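Local coordinates for protein TRAP dicarboxylate transporter-DctP subunit (Desulfovibrio salexigens, PDB 4N6D) that probably captures a small organic acid in the periplasm and delivers it to a TRAP-type membrane transporter, at residues M48-W51 against K52-V55. Numbering follows the deposited sequence.
Sequences MERW and KQEV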
loop_
_atom_site.group_PDB
_atom_site.type_symbol
_atom_site.label_atom_id
_atom_site.label_comp_id
_atom_site.label_asym_id
_atom_site.label_seq_id
_atom_site.Cartn_x
_atom_site.Cartn_y
_atom_site.Cartn_z
ATOM N N MET A 48 -13.142 -3.893 0.070
ATOM C CA MET A 48 -14.074 -4.209 -1.022
ATOM C C MET A 48 -15.479 -4.531 -0.457
ATOM O O MET A 48 -16.516 -4.031 -0.930
ATOM C CB MET A 48 -13.532 -5.361 -1.856
ATOM C CG MET A 48 -14.553 -6.052 -2.748
ATOM S SD MET A 48 -13.876 -7.514 -3.575
ATOM C CE MET A 48 -13.615 -8.633 -2.176
ATOM N N GLU A 49 -15.525 -5.346 0.588
ATOM C CA GLU A 49 -16.821 -5.718 1.167
ATOM C C GLU A 49 -17.531 -4.517 1.765
ATOM O O GLU A 49 -18.743 -4.407 1.671
ATOM C CB GLU A 49 -16.687 -6.804 2.239
ATOM C CG GLU A 49 -16.126 -8.116 1.725
ATOM C CD GLU A 49 -17.011 -8.779 0.683
ATOM O OE1 GLU A 49 -18.231 -8.527 0.682
ATOM O OE2 GLU A 49 -16.477 -9.542 -0.143
ATOM N N ARG A 50 -16.782 -3.626 2.411
ATOM C CA ARG A 50 -17.394 -2.423 2.990
ATOM C C ARG A 50 -17.928 -1.503 1.889
ATOM O O ARG A 50 -19.018 -0.928 2.005
ATOM C CB ARG A 50 -16.391 -1.697 3.878
ATOM C CG ARG A 50 -17.003 -0.536 4.679
ATOM C CD ARG A 50 -16.712 0.778 4.023
ATOM N NE ARG A 50 -17.403 1.861 4.724
ATOM C CZ ARG A 50 -17.391 3.129 4.326
ATOM N NH1 ARG A 50 -16.696 3.484 3.251
ATOM N NH2 ARG A 50 -18.064 4.047 5.026
ATOM N N TRP A 51 -17.178 -1.409 0.799
ATOM C CA TRP A 51 -17.594 -0.605 -0.336
ATOM C C TRP A 51 -18.898 -1.156 -0.905
ATOM O O TRP A 51 -19.827 -0.400 -1.172
ATOM C CB TRP A 51 -16.496 -0.612 -1.381
ATOM C CG TRP A 51 -16.734 0.287 -2.565
ATOM C CD1 TRP A 51 -16.377 1.601 -2.668
ATOM C CD2 TRP A 51 -17.323 -0.070 -3.818
ATOM N NE1 TRP A 51 -16.736 2.098 -3.902
ATOM C CE2 TRP A 51 -17.315 1.090 -4.628
ATOM C CE3 TRP A 51 -17.876 -1.250 -4.334
ATOM C CZ2 TRP A 51 -17.809 1.099 -5.925
ATOM C CZ3 TRP A 51 -18.385 -1.233 -5.631
ATOM C CH2 TRP A 51 -18.353 -0.068 -6.400
ATOM N N LYS A 52 -18.972 -2.474 -1.083
ATOM C CA LYS A 52 -20.200 -3.131 -1.498
ATOM C C LYS A 52 -21.375 -2.753 -0.599
ATOM O O LYS A 52 -22.479 -2.406 -1.059
ATOM C CB LYS A 52 -20.007 -4.654 -1.468
ATOM C CG LYS A 52 -21.324 -5.442 -1.442
ATOM C CD LYS A 52 -21.118 -6.937 -1.638
ATOM C CE LYS A 52 -22.439 -7.696 -1.460
ATOM N NZ LYS A 52 -22.350 -9.125 -1.893
ATOM N N GLN A 53 -21.146 -2.842 0.705
ATOM C CA GLN A 53 -22.211 -2.562 1.668
ATOM C C GLN A 53 -22.751 -1.148 1.451
ATOM O O GLN A 53 -23.953 -0.932 1.425
ATOM C CB GLN A 53 -21.687 -2.700 3.094
ATOM C CG GLN A 53 -21.384 -4.140 3.503
ATOM C CD GLN A 53 -20.496 -4.230 4.737
ATOM O OE1 GLN A 53 -20.360 -3.268 5.506
ATOM N NE2 GLN A 53 -19.879 -5.391 4.928
ATOM N N GLU A 54 -21.849 -0.188 1.302
ATOM C CA GLU A 54 -22.263 1.204 1.165
ATOM C C GLU A 54 -22.920 1.476 -0.180
ATOM O O GLU A 54 -23.875 2.214 -0.265
ATOM C CB GLU A 54 -21.075 2.140 1.377
ATOM C CG GLU A 54 -20.714 2.353 2.843
ATOM C CD GLU A 54 -21.933 2.679 3.736
ATOM O OE1 GLU A 54 -22.706 3.641 3.458
ATOM O OE2 GLU A 54 -22.142 1.940 4.709
ATOM N N VAL A 55 -22.432 0.827 -1.233
ATOM C CA VAL A 55 -23.038 1.009 -2.552
ATOM C C VAL A 55 -24.471 0.450 -2.601
ATOM O O VAL A 55 -25.371 1.094 -3.108
ATOM C CB VAL A 55 -22.178 0.372 -3.652
ATOM C CG1 VAL A 55 -22.950 0.233 -4.947
ATOM C CG2 VAL A 55 -20.918 1.198 -3.856
HETATM O O HOH W 1 -20.036 -10.315 -0.451
#
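Val55 sets its CG2 methyl over one face of the Trp51 indole, one turn back along helix 43-58. The methyl lies 3.6 Å from the centroid of the six-membered ring and only 6° off its normal, a CH-pi contact centred on the benzo half. With chi1 at -175° the indole swings beside its own carbonyl carbon, toward the following turn, where the Val55 methyl meets its face; the same pair is tied through the main chain, Val55 N donating to Trp51 O at 2.9 Å. Lys52 N is hydrogen-bonded to Met48 O at 2.9 Å in the same i to i-4 pattern. Its chain runs out extended beside Glu49, and the charged ends do not touch: a water donates a hydrogen bond to Glu49 OE1 (2.8 Å) and accepts one from Lys52 NZ (3.0 Å). Helix 43-58 is the crossover of a beta-alpha-beta unit between parallel strands 30-35 and 63-68; Glu49 OE2 and Lys52 NZ are also hydrogen-bonded to the latter strand, at Thr67 OG1 and Val65 O, while Trp51 and Val55 pack on helix 249-285. On another side of the helix, Glu54 CG sits 3.7 Å from Arg50 CZ, over the guanidinium face. Glu54 OE1 instead forms a salt bridge with Arg58 NE, and Arg50 NH1 is hydrogen-bonded to Gln262 OE1.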